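PDB 5Y8E: sefir domain protein from Bacillus cereus F65185, which probably takes part in signalling through SEFIR-SEFIR interactions between proteins, as SEFIR domains do in interleukin-17 receptor pathways of animals. Local coordinates for residues H3-Y8 with D59-I64; S9-D14 with D66-E71; E17-L22 with V34-W39; I103-E108 with L124-E129. All coordinates share one frame; numbering follows the deposited sequence. Where two conformers were deposited one is given.

Three of the contacts follow one sheet, whose parallel strands run in the order 33-35, 3-7, 60-65, 100-108, 124-125. Contact 1 is the central strand pair, its centre about 4 Å from the centre of the chain; contact 4 is the last pair, about 16 Å away centre to centre, and V63 O to I103 N (2.9 Å) joins the two. Contact 3 packs helix 13-29 on the residues that follow strand 33-35, about 10 Å from contact 1 centre to centre, where Y8 OH meets D37 OD1 at 2.7 Å. Contact 2 ties the loop after strand 3-7 to the start of helix 67-75, reaching contact 1 through S7 OG and Y69 OH, 2.8 Å apart.

Contact 1 (H3-Y8 with D59-I64); sequences HVFISY and DKVLVI
V4 CG1 rests against L62 CG at 3.6 Å, and I6 CG2 meets I64 CG1 at the same distance; these touches form the tightly packed part of a parallel pairing between strands 3-7 and 60-65. With CG1 anti to its backbone N (chi1 178°), V4 turns that branch to L62 and leaves CG2 for the K60 side. The beta-branched V4, I6 and I64 suit extended backbones, while L62 supplies a longer fork that reaches two partners, its CD1 also approaching I6 CG1. On the other face F5 and V61 run next to each other in the same direction, with F5 CD2 3.9 Å from V61 CG1. The small S7 fits next to F5, whose ring has S7 N above one face, toward the rim, and S7 OG is satisfied by Y69 OH. Backbone bonds run between the strands, from F5 N to K60 O through to I64 N and S7 O, the last nearly straight at 176°.

At the exposed end, H3 and D59 pack few side-chain atoms together and rely on polar bonds. There D59 OD2 takes H3 N on its anti lone pair at 2.7 Å, while H3 O accepts both D59 N (2.8 Å) and K60 N (3.3 Å). The H3 ring and D59 carboxylate are turned 41° apart and make no charged contact. The buried K60 instead sends NZ to E144 O.

Helix 13-29 covers the I6 and L62 face through V19 and L26, helix 47-57 places I55 on F5 and V61, and strands 33-35 and 100-108 continue the sheet beyond 3-7 and 60-65 respectively.

Contact 2 (S9-D14 with D66-E71); sequences SWSSED and DKDYCE
D68 OD2 is approached by two serine hydroxyls. S9 OG donates to it at 2.7 Å, nearly in line with the carboxylate C-O bond, and S11 OG lies 3.0 Å from it. The second interaction is not settled, because S11 OG is also 2.7 Å from D66 OD2 and has one proton for two acceptors. A hydroxyl between two carboxylates is well suited here: it is small, and it may ease whatever repulsion the acidic groups feel. D68 reaches the serines with CG anti to its backbone N (chi1 -178°).

D66 has CG placed between its backbone N and carbonyl carbon (chi1 61°), and from there serves a second purpose as the N-cap of helix 67-75. Its OD1 accepts Y69 N at 3.1 Å from above the carboxylate plane. The same OD1 receives a water that in turn accepts S9 N, each bond being 2.9 Å, so the water bridges the two segments. Negative charge at a helix start would be favourable to the helix dipole, which may help both aspartates stay ionised. Next to the water, S9 N also lies in the plane of the Y69 ring at its edge, 3.6 Å from CD2.

The cluster thus joins the loop after strand 3-7 to the start of helix 67-75, directly after strand 60-65. Within 9-14, S12 caps helix 13-29 through H15 N, and on the other side K67 reaches E108 of strand 100-108 in a salt bridge.

Contact 3 (E17-L22 with V34-W39); sequences EWVLDL and VILDRW
L20 holds CG anti to its backbone N (chi1 -180°), and chi2 of 64° sets CD1 where L36 and W39 converge. L36 likewise has CG anti to N (chi1 -175°), extending from the end of strand 33-35 toward the helix. The two leucines cross at about a right angle, with L20 CD1 3.8 Å from L36 CD2. That L20 methyl is also 3.8 Å from W39 NE1, at an oblique approach to the indole. The other branch, L20 CD2, comes within 4.2 Å of R38 NH1, across whose side chain L20 lies. On the buried side V19 CG1 touches L36 CD1 at 4.1 Å.

L36 CD2 does double duty: besides meeting L20 it sits 3.9 Å above the W39 ring, over its centre, so the broad indole shelters the leucine from within its own segment. Leucine suits both positions, its forked end letting one residue serve two neighbours. V19, a compact beta-branched residue, faces inward and also touches I6 and Y8.

The contact closes the beta-alpha-beta crossover of strand 3-7, helix 13-29 and strand 33-35. Its chemistry is almost wholly apolar: methyl groups meet methyls, an indole and the end of an arginine, so cohesion rests on dispersion and removal of surface from water, and on shape more than on bond direction.

Contact 4 (I103-E108 with L124-E129); sequences ISLGEE and LGWNYE
L105 is met across its side chain by the Y128 hydroxyl oxygen, the two side chains crossing at about a right angle. L105 CB is 3.5 Å from Y128 OH, CG and CD1 each follow at 3.8 Å, and CD2 comes to 3.6 Å. The same CD2 meets W126 CB at 3.7 Å, while CD1 turns to I64 on the neighbouring strand. W126 CD1 sits over the centre of one face of the Y128 ring, so the forked leucine touches both members of an aromatic pair. I103 adds CG2 against W126 CE3 at 3.8 Å; its beta-branched shape suits an extended strand.

Backbone bonds set the register: S104 N donates to L124 O at 2.8 Å, and W126 N to S104 O at 3.0 Å. In the conformer given, S104 OG reaches forward to G106 O. G106 has a positive phi (91°), at which a side chain would press on the preceding carbonyl, so glycine belongs there. N127 OD1 accepts E129 N in an Asx turn just before helix 131-143.

Strand 124-125 is the edge of the parallel part of the sheet, order 2-1-3-4-5, the flavodoxin-like topology that SEFIR domains share with TIR domains.

Contact 1 (H3-Y8 with D59-I64)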
# COMPACT_ATOMS: atom_id res chain seq x y z
N HIS A 3 -4.48 10.90 -5.64
CA HIS A 3 -4.02 10.96 -4.26
C HIS A 3 -3.72 9.55 -3.79
O HIS A 3 -4.61 8.68 -3.79
CB HIS A 3 -5.06 11.63 -3.36
CG HIS A 3 -5.35 13.05 -3.74
ND1 HIS A 3 -6.40 13.77 -3.21
CD2 HIS A 3 -4.73 13.89 -4.61
CE1 HIS A 3 -6.42 14.98 -3.74
NE2 HIS A 3 -5.42 15.08 -4.59
N VAL A 4 -2.49 9.33 -3.37
CA VAL A 4 -2.00 7.99 -3.06
C VAL A 4 -1.61 7.85 -1.58
O VAL A 4 -0.71 8.55 -1.10
CB VAL A 4 -0.78 7.65 -3.95
CG1 VAL A 4 -0.22 6.29 -3.60
CG2 VAL A 4 -1.16 7.74 -5.43
N PHE A 5 -2.28 6.95 -0.85
CA PHE A 5 -1.92 6.66 0.55
C PHE A 5 -0.96 5.47 0.59
O PHE A 5 -1.15 4.50 -0.15
CB PHE A 5 -3.19 6.36 1.37
CG PHE A 5 -2.92 5.83 2.76
CD1 PHE A 5 -2.14 6.55 3.66
CD2 PHE A 5 -3.46 4.61 3.16
CE1 PHE A 5 -1.89 6.06 4.93
CE2 PHE A 5 -3.21 4.11 4.44
CZ PHE A 5 -2.42 4.84 5.33
N ILE A 6 0.06 5.54 1.43
CA ILE A 6 0.99 4.43 1.59
C ILE A 6 0.79 3.78 2.95
O ILE A 6 1.04 4.39 3.99
CB ILE A 6 2.46 4.87 1.40
CG1 ILE A 6 2.65 5.52 0.03
CG2 ILE A 6 3.41 3.68 1.60
CD1 ILE A 6 4.09 5.98 -0.27
N SER A 7 0.30 2.54 2.92
CA SER A 7 0.13 1.75 4.13
C SER A 7 1.36 0.88 4.30
O SER A 7 1.72 0.11 3.40
CB SER A 7 -1.13 0.89 4.01
OG SER A 7 -1.32 0.07 5.16
N TYR A 8 2.02 1.00 5.44
CA TYR A 8 3.25 0.24 5.68
C TYR A 8 3.50 0.05 7.16
O TYR A 8 2.87 0.70 8.00
CB TYR A 8 4.46 0.92 5.01
CG TYR A 8 4.92 2.22 5.65
CD1 TYR A 8 4.15 3.37 5.55
CD2 TYR A 8 6.15 2.30 6.31
CE1 TYR A 8 4.56 4.56 6.12
CE2 TYR A 8 6.58 3.50 6.87
CZ TYR A 8 5.77 4.62 6.77
OH TYR A 8 6.16 5.82 7.32
N ASP A 59 -7.26 7.82 -3.78
CA ASP A 59 -7.64 7.17 -5.02
C ASP A 59 -6.99 5.78 -5.08
O ASP A 59 -7.61 4.80 -5.52
CB ASP A 59 -7.20 8.00 -6.23
CG ASP A 59 -7.82 9.37 -6.25
OD1 ASP A 59 -9.07 9.47 -6.22
OD2 ASP A 59 -7.06 10.36 -6.27
N LYS A 60 -5.75 5.71 -4.64
CA LYS A 60 -5.01 4.45 -4.64
C LYS A 60 -4.35 4.26 -3.29
O LYS A 60 -3.95 5.23 -2.64
CB LYS A 60 -3.95 4.44 -5.75
CG LYS A 60 -4.51 4.48 -7.18
CD LYS A 60 -5.26 3.20 -7.53
CE LYS A 60 -5.50 3.05 -9.04
NZ LYS A 60 -6.33 4.15 -9.57
N VAL A 61 -4.24 3.00 -2.87
CA VAL A 61 -3.59 2.67 -1.60
C VAL A 61 -2.45 1.70 -1.88
O VAL A 61 -2.68 0.57 -2.31
CB VAL A 61 -4.57 2.03 -0.60
CG1 VAL A 61 -3.84 1.60 0.67
CG2 VAL A 61 -5.71 2.99 -0.26
N LEU A 62 -1.21 2.14 -1.66
CA LEU A 62 -0.09 1.23 -1.81
C LEU A 62 0.04 0.43 -0.52
O LEU A 62 0.06 1.00 0.57
CB LEU A 62 1.20 2.00 -2.07
CG LEU A 62 1.20 3.00 -3.22
CD1 LEU A 62 2.62 3.47 -3.56
CD2 LEU A 62 0.49 2.42 -4.47
N VAL A 63 0.11 -0.89 -0.64
CA VAL A 63 0.26 -1.73 0.54
C VAL A 63 1.66 -2.30 0.49
O VAL A 63 1.97 -3.14 -0.36
CB VAL A 63 -0.78 -2.87 0.59
CG1 VAL A 63 -0.71 -3.58 1.94
CG2 VAL A 63 -2.18 -2.32 0.38
N ILE A 64 2.53 -1.80 1.36
CA ILE A 64 3.94 -2.18 1.31
C ILE A 64 4.12 -3.52 2.02
O ILE A 64 4.23 -3.59 3.25
CB ILE A 64 4.86 -1.11 1.92
CG1 ILE A 64 4.59 0.26 1.28
CG2 ILE A 64 6.32 -1.52 1.76
CD1 ILE A 64 4.65 0.26 -0.25

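Contact 2 (S9-D14 with D66-E71)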
# COMPACT_ATOMS: atom_id res chain seq x y z
N SER A 9 4.40 -0.86 7.49
CA SER A 9 4.77 -1.09 8.88
C SER A 9 6.15 -0.49 9.12
O SER A 9 6.98 -0.46 8.22
CB SER A 9 4.80 -2.59 9.18
OG SER A 9 5.22 -2.82 10.51
N TRP A 10 6.40 0.01 10.33
CA TRP A 10 7.71 0.56 10.65
C TRP A 10 8.68 -0.56 11.04
O TRP A 10 9.16 -0.62 12.18
CB TRP A 10 7.60 1.59 11.78
CG TRP A 10 7.04 2.93 11.34
CD1 TRP A 10 6.25 3.19 10.26
CD2 TRP A 10 7.25 4.20 11.99
NE1 TRP A 10 5.93 4.53 10.20
CE2 TRP A 10 6.54 5.17 11.25
CE3 TRP A 10 7.95 4.60 13.13
CZ2 TRP A 10 6.53 6.53 11.61
CZ3 TRP A 10 7.93 5.95 13.49
CH2 TRP A 10 7.23 6.89 12.73
N SER A 11 8.97 -1.43 10.08
CA SER A 11 9.73 -2.66 10.34
C SER A 11 11.16 -2.41 10.81
O SER A 11 11.70 -3.17 11.63
CB SER A 11 9.75 -3.52 9.07
OG SER A 11 8.45 -3.68 8.56
N SER A 12 11.77 -1.34 10.30
CA SER A 12 13.15 -1.01 10.62
C SER A 12 13.40 0.41 10.14
O SER A 12 12.58 0.96 9.39
CB SER A 12 14.10 -1.95 9.90
OG SER A 12 14.05 -1.73 8.50
N GLU A 13 14.51 1.01 10.54
CA GLU A 13 14.81 2.36 10.07
C GLU A 13 15.06 2.37 8.56
O GLU A 13 14.63 3.29 7.86
CB GLU A 13 15.98 2.98 10.83
CG GLU A 13 15.67 3.28 12.30
CD GLU A 13 14.45 4.19 12.50
OE1 GLU A 13 14.09 4.94 11.57
OE2 GLU A 13 13.85 4.15 13.60
N ASP A 14 15.75 1.35 8.06
CA ASP A 14 16.02 1.23 6.63
C ASP A 14 14.73 1.10 5.84
O ASP A 14 14.60 1.66 4.74
CB ASP A 14 16.92 0.04 6.34
CG ASP A 14 18.36 0.29 6.72
OD1 ASP A 14 18.72 1.46 6.99
OD2 ASP A 14 19.14 -0.69 6.72
N ASP A 66 6.22 -6.07 2.99
CA ASP A 66 7.40 -6.82 3.40
C ASP A 66 6.95 -7.95 4.32
O ASP A 66 5.76 -8.08 4.62
CB ASP A 66 8.47 -5.91 4.04
CG ASP A 66 7.98 -5.19 5.30
OD1 ASP A 66 6.76 -5.14 5.57
OD2 ASP A 66 8.85 -4.65 6.02
N LYS A 67 7.89 -8.79 4.74
CA LYS A 67 7.55 -9.95 5.56
C LYS A 67 6.84 -9.52 6.85
O LYS A 67 5.85 -10.13 7.26
CB LYS A 67 8.80 -10.76 5.89
CG LYS A 67 8.56 -11.91 6.86
CD LYS A 67 9.76 -12.83 6.94
CE LYS A 67 9.53 -14.08 6.10
NZ LYS A 67 10.76 -14.93 5.96
N ASP A 68 7.34 -8.45 7.45
CA ASP A 68 6.81 -7.95 8.72
C ASP A 68 5.34 -7.55 8.59
O ASP A 68 4.52 -7.91 9.43
CB ASP A 68 7.64 -6.76 9.20
CG ASP A 68 7.16 -6.22 10.54
OD1 ASP A 68 7.29 -6.94 11.55
OD2 ASP A 68 6.66 -5.07 10.57
N TYR A 69 5.02 -6.78 7.56
CA TYR A 69 3.66 -6.30 7.37
C TYR A 69 2.71 -7.49 7.24
O TYR A 69 1.66 -7.54 7.87
CB TYR A 69 3.58 -5.44 6.11
CG TYR A 69 2.27 -4.71 5.91
CD1 TYR A 69 1.17 -5.35 5.35
CD2 TYR A 69 2.13 -3.38 6.28
CE1 TYR A 69 -0.03 -4.68 5.17
CE2 TYR A 69 0.94 -2.70 6.10
CZ TYR A 69 -0.14 -3.36 5.54
OH TYR A 69 -1.33 -2.70 5.36
N CYS A 70 3.12 -8.46 6.43
CA CYS A 70 2.30 -9.63 6.12
C CYS A 70 2.06 -10.49 7.36
O CYS A 70 0.94 -10.96 7.61
CB CYS A 70 2.99 -10.46 5.03
SG CYS A 70 2.07 -11.89 4.41
N GLU A 71 3.12 -10.73 8.12
CA GLU A 71 3.01 -11.58 9.30
C GLU A 71 2.12 -10.95 10.37
O GLU A 71 1.35 -11.65 11.04
CB GLU A 71 4.40 -11.95 9.84
CG GLU A 71 5.24 -12.73 8.83
CD GLU A 71 6.37 -13.52 9.47
OE1 GLU A 71 6.97 -13.04 10.45
OE2 GLU A 71 6.65 -14.63 8.97
O HOH W 1 5.65 -2.42 5.39

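Contact 3 (E17-L22 with V34-W39)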
# COMPACT_ATOMS: atom_id res chain seq x y z
N GLU A 17 13.00 4.39 5.63
CA GLU A 17 13.69 5.24 4.66
C GLU A 17 13.34 4.86 3.22
O GLU A 17 13.18 5.74 2.36
CB GLU A 17 15.22 5.23 4.87
CG GLU A 17 15.96 6.20 3.93
CD GLU A 17 17.47 6.17 4.08
OE1 GLU A 17 17.99 5.26 4.76
OE2 GLU A 17 18.13 7.06 3.52
N TRP A 18 13.22 3.57 2.95
CA TRP A 18 12.81 3.12 1.62
C TRP A 18 11.42 3.65 1.27
O TRP A 18 11.18 4.12 0.16
CB TRP A 18 12.85 1.59 1.53
CG TRP A 18 12.55 1.04 0.15
CD1 TRP A 18 13.46 0.74 -0.83
CD2 TRP A 18 11.26 0.73 -0.39
NE1 TRP A 18 12.80 0.25 -1.94
CE2 TRP A 18 11.45 0.24 -1.69
CE3 TRP A 18 9.96 0.81 0.12
CZ2 TRP A 18 10.39 -0.17 -2.51
CZ3 TRP A 18 8.90 0.41 -0.69
CH2 TRP A 18 9.12 -0.07 -1.99
N VAL A 19 10.50 3.58 2.23
CA VAL A 19 9.15 4.07 2.00
C VAL A 19 9.15 5.60 1.81
O VAL A 19 8.48 6.12 0.92
CB VAL A 19 8.19 3.65 3.13
CG1 VAL A 19 6.82 4.33 2.98
CG2 VAL A 19 8.02 2.12 3.13
N LEU A 20 9.90 6.30 2.65
CA LEU A 20 10.04 7.75 2.52
C LEU A 20 10.63 8.14 1.15
O LEU A 20 10.14 9.08 0.50
CB LEU A 20 10.91 8.31 3.65
CG LEU A 20 11.14 9.83 3.63
CD1 LEU A 20 9.83 10.58 3.83
CD2 LEU A 20 12.17 10.25 4.69
N ASP A 21 11.66 7.43 0.72
CA ASP A 21 12.27 7.68 -0.59
C ASP A 21 11.25 7.47 -1.71
O ASP A 21 11.21 8.23 -2.68
CB ASP A 21 13.48 6.76 -0.83
CG ASP A 21 14.69 7.12 0.00
OD1 ASP A 21 14.73 8.22 0.59
OD2 ASP A 21 15.62 6.29 0.06
N LEU A 22 10.42 6.44 -1.57
CA LEU A 22 9.38 6.14 -2.56
C LEU A 22 8.32 7.24 -2.59
O LEU A 22 7.90 7.67 -3.66
CB LEU A 22 8.71 4.79 -2.26
CG LEU A 22 7.71 4.37 -3.33
CD1 LEU A 22 8.44 4.08 -4.64
CD2 LEU A 22 6.92 3.16 -2.87
N VAL A 34 0.95 12.34 -2.34
CA VAL A 34 1.12 11.20 -1.46
C VAL A 34 0.70 11.54 -0.04
O VAL A 34 1.09 12.58 0.51
CB VAL A 34 2.58 10.64 -1.48
CG1 VAL A 34 2.75 9.55 -0.43
CG2 VAL A 34 2.91 10.09 -2.85
N ILE A 35 -0.14 10.67 0.53
CA ILE A 35 -0.52 10.75 1.93
C ILE A 35 0.39 9.83 2.75
O ILE A 35 0.30 8.60 2.65
CB ILE A 35 -1.99 10.33 2.14
CG1 ILE A 35 -2.92 11.17 1.25
CG2 ILE A 35 -2.38 10.47 3.61
CD1 ILE A 35 -4.37 10.66 1.18
N LEU A 36 1.26 10.43 3.55
CA LEU A 36 2.26 9.69 4.32
C LEU A 36 2.20 10.09 5.79
O LEU A 36 2.21 11.28 6.12
CB LEU A 36 3.67 9.96 3.76
CG LEU A 36 4.81 9.15 4.39
CD1 LEU A 36 4.64 7.65 4.12
CD2 LEU A 36 6.16 9.65 3.87
N ASP A 37 2.17 9.09 6.68
CA ASP A 37 2.05 9.34 8.12
C ASP A 37 3.07 10.34 8.67
O ASP A 37 2.73 11.22 9.46
CB ASP A 37 2.08 8.02 8.91
CG ASP A 37 3.34 7.19 8.65
OD1 ASP A 37 4.19 7.56 7.80
OD2 ASP A 37 3.48 6.13 9.29
N ARG A 38 4.32 10.23 8.24
CA ARG A 38 5.36 11.07 8.82
C ARG A 38 5.26 12.54 8.42
O ARG A 38 5.64 13.43 9.18
CB ARG A 38 6.72 10.49 8.54
CG ARG A 38 6.85 9.10 9.14
CD ARG A 38 8.12 8.43 8.71
NE ARG A 38 9.29 9.12 9.22
CZ ARG A 38 10.52 8.88 8.80
NH1 ARG A 38 10.71 7.98 7.85
NH2 ARG A 38 11.55 9.53 9.31
N TRP A 39 4.69 12.79 7.24
CA TRP A 39 4.48 14.16 6.78
C TRP A 39 3.32 14.80 7.53
O TRP A 39 3.19 16.03 7.56
CB TRP A 39 4.22 14.19 5.27
CG TRP A 39 5.46 13.92 4.46
CD1 TRP A 39 6.76 14.00 4.88
CD2 TRP A 39 5.51 13.50 3.08
NE1 TRP A 39 7.61 13.68 3.85
CE2 TRP A 39 6.87 13.36 2.74
CE3 TRP A 39 4.54 13.24 2.11
CZ2 TRP A 39 7.28 12.96 1.46
CZ3 TRP A 39 4.94 12.85 0.85
CH2 TRP A 39 6.30 12.71 0.53

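Contact 4 (I103-E108 with L124-E129)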
# COMPACT_ATOMS: atom_id res chain seq x y z
N ILE A 103 2.49 -4.05 -3.05
CA ILE A 103 3.86 -4.19 -3.54
C ILE A 103 4.57 -5.20 -2.65
O ILE A 103 4.77 -4.95 -1.46
CB ILE A 103 4.62 -2.85 -3.50
CG1 ILE A 103 3.84 -1.75 -4.24
CG2 ILE A 103 6.02 -3.01 -4.10
CD1 ILE A 103 4.45 -0.35 -4.07
N SER A 104 4.95 -6.34 -3.22
CA SER A 104 5.64 -7.38 -2.46
C SER A 104 7.15 -7.16 -2.46
O SER A 104 7.78 -7.11 -3.53
CB SER A 104 5.32 -8.77 -3.00
OG SER A 104 5.85 -9.79 -2.16
N LEU A 105 7.72 -7.01 -1.27
CA LEU A 105 9.15 -6.83 -1.14
C LEU A 105 9.75 -8.18 -0.79
O LEU A 105 9.84 -8.54 0.38
CB LEU A 105 9.48 -5.81 -0.05
CG LEU A 105 8.84 -4.43 -0.24
CD1 LEU A 105 9.39 -3.45 0.78
CD2 LEU A 105 9.07 -3.93 -1.66
N GLY A 106 10.10 -8.95 -1.81
CA GLY A 106 10.61 -10.29 -1.59
C GLY A 106 9.50 -11.33 -1.60
O GLY A 106 8.34 -11.01 -1.88
N GLU A 107 9.87 -12.56 -1.28
CA GLU A 107 8.93 -13.67 -1.36
C GLU A 107 9.35 -14.80 -0.43
O GLU A 107 10.47 -14.82 0.08
CB GLU A 107 8.86 -14.19 -2.80
CG GLU A 107 10.18 -14.74 -3.30
CD GLU A 107 10.06 -15.36 -4.67
OE1 GLU A 107 10.01 -16.60 -4.76
OE2 GLU A 107 10.01 -14.60 -5.67
N GLU A 108 8.44 -15.74 -0.22
CA GLU A 108 8.69 -16.87 0.65
C GLU A 108 7.94 -18.08 0.11
O GLU A 108 6.77 -17.97 -0.27
CB GLU A 108 8.22 -16.54 2.07
CG GLU A 108 8.63 -17.55 3.12
CD GLU A 108 8.37 -17.04 4.53
OE1 GLU A 108 7.24 -16.59 4.80
OE2 GLU A 108 9.31 -17.09 5.35
N LEU A 124 2.35 -6.18 -7.10
CA LEU A 124 3.54 -5.83 -7.87
C LEU A 124 4.72 -6.45 -7.15
O LEU A 124 5.06 -6.04 -6.04
CB LEU A 124 3.70 -4.32 -7.97
CG LEU A 124 5.00 -3.80 -8.60
CD1 LEU A 124 5.14 -4.31 -10.01
CD2 LEU A 124 5.03 -2.28 -8.58
N GLY A 125 5.34 -7.45 -7.77
CA GLY A 125 6.54 -8.05 -7.22
C GLY A 125 7.71 -7.13 -7.48
O GLY A 125 8.18 -7.00 -8.61
N TRP A 126 8.19 -6.46 -6.43
CA TRP A 126 9.29 -5.51 -6.59
C TRP A 126 10.57 -6.20 -7.04
O TRP A 126 11.01 -7.19 -6.45
CB TRP A 126 9.51 -4.74 -5.29
CG TRP A 126 10.33 -3.49 -5.46
CD1 TRP A 126 11.64 -3.31 -5.13
CD2 TRP A 126 9.87 -2.24 -6.00
NE1 TRP A 126 12.03 -2.03 -5.44
CE2 TRP A 126 10.97 -1.35 -5.97
CE3 TRP A 126 8.65 -1.80 -6.51
CZ2 TRP A 126 10.87 -0.04 -6.43
CZ3 TRP A 126 8.55 -0.49 -6.97
CH2 TRP A 126 9.65 0.37 -6.93
N ASN A 127 11.17 -5.68 -8.10
CA ASN A 127 12.41 -6.25 -8.61
C ASN A 127 13.57 -5.34 -8.25
O ASN A 127 13.79 -4.31 -8.89
CB ASN A 127 12.32 -6.46 -10.13
CG ASN A 127 13.52 -7.21 -10.68
OD1 ASN A 127 14.48 -7.47 -9.96
ND2 ASN A 127 13.46 -7.57 -11.95
N TYR A 128 14.32 -5.73 -7.22
CA TYR A 128 15.45 -4.93 -6.76
C TYR A 128 16.58 -4.87 -7.79
O TYR A 128 17.45 -4.00 -7.71
CB TYR A 128 15.98 -5.44 -5.42
CG TYR A 128 15.06 -5.19 -4.25
CD1 TYR A 128 14.99 -3.94 -3.65
CD2 TYR A 128 14.26 -6.21 -3.74
CE1 TYR A 128 14.15 -3.70 -2.57
CE2 TYR A 128 13.41 -5.99 -2.67
CZ TYR A 128 13.37 -4.74 -2.09
OH TYR A 128 12.54 -4.50 -1.01
N GLU A 129 16.56 -5.79 -8.75
CA GLU A 129 17.57 -5.83 -9.81
C GLU A 129 17.16 -5.04 -11.05
O GLU A 129 17.93 -4.91 -12.00
CB GLU A 129 17.89 -7.27 -10.19
CG GLU A 129 18.09 -8.20 -9.00
CD GLU A 129 19.14 -7.68 -8.01
OE1 GLU A 129 20.20 -7.18 -8.44
OE2 GLU A 129 18.89 -7.79 -6.79
O HOH W 2 10.37 -8.66 -4.50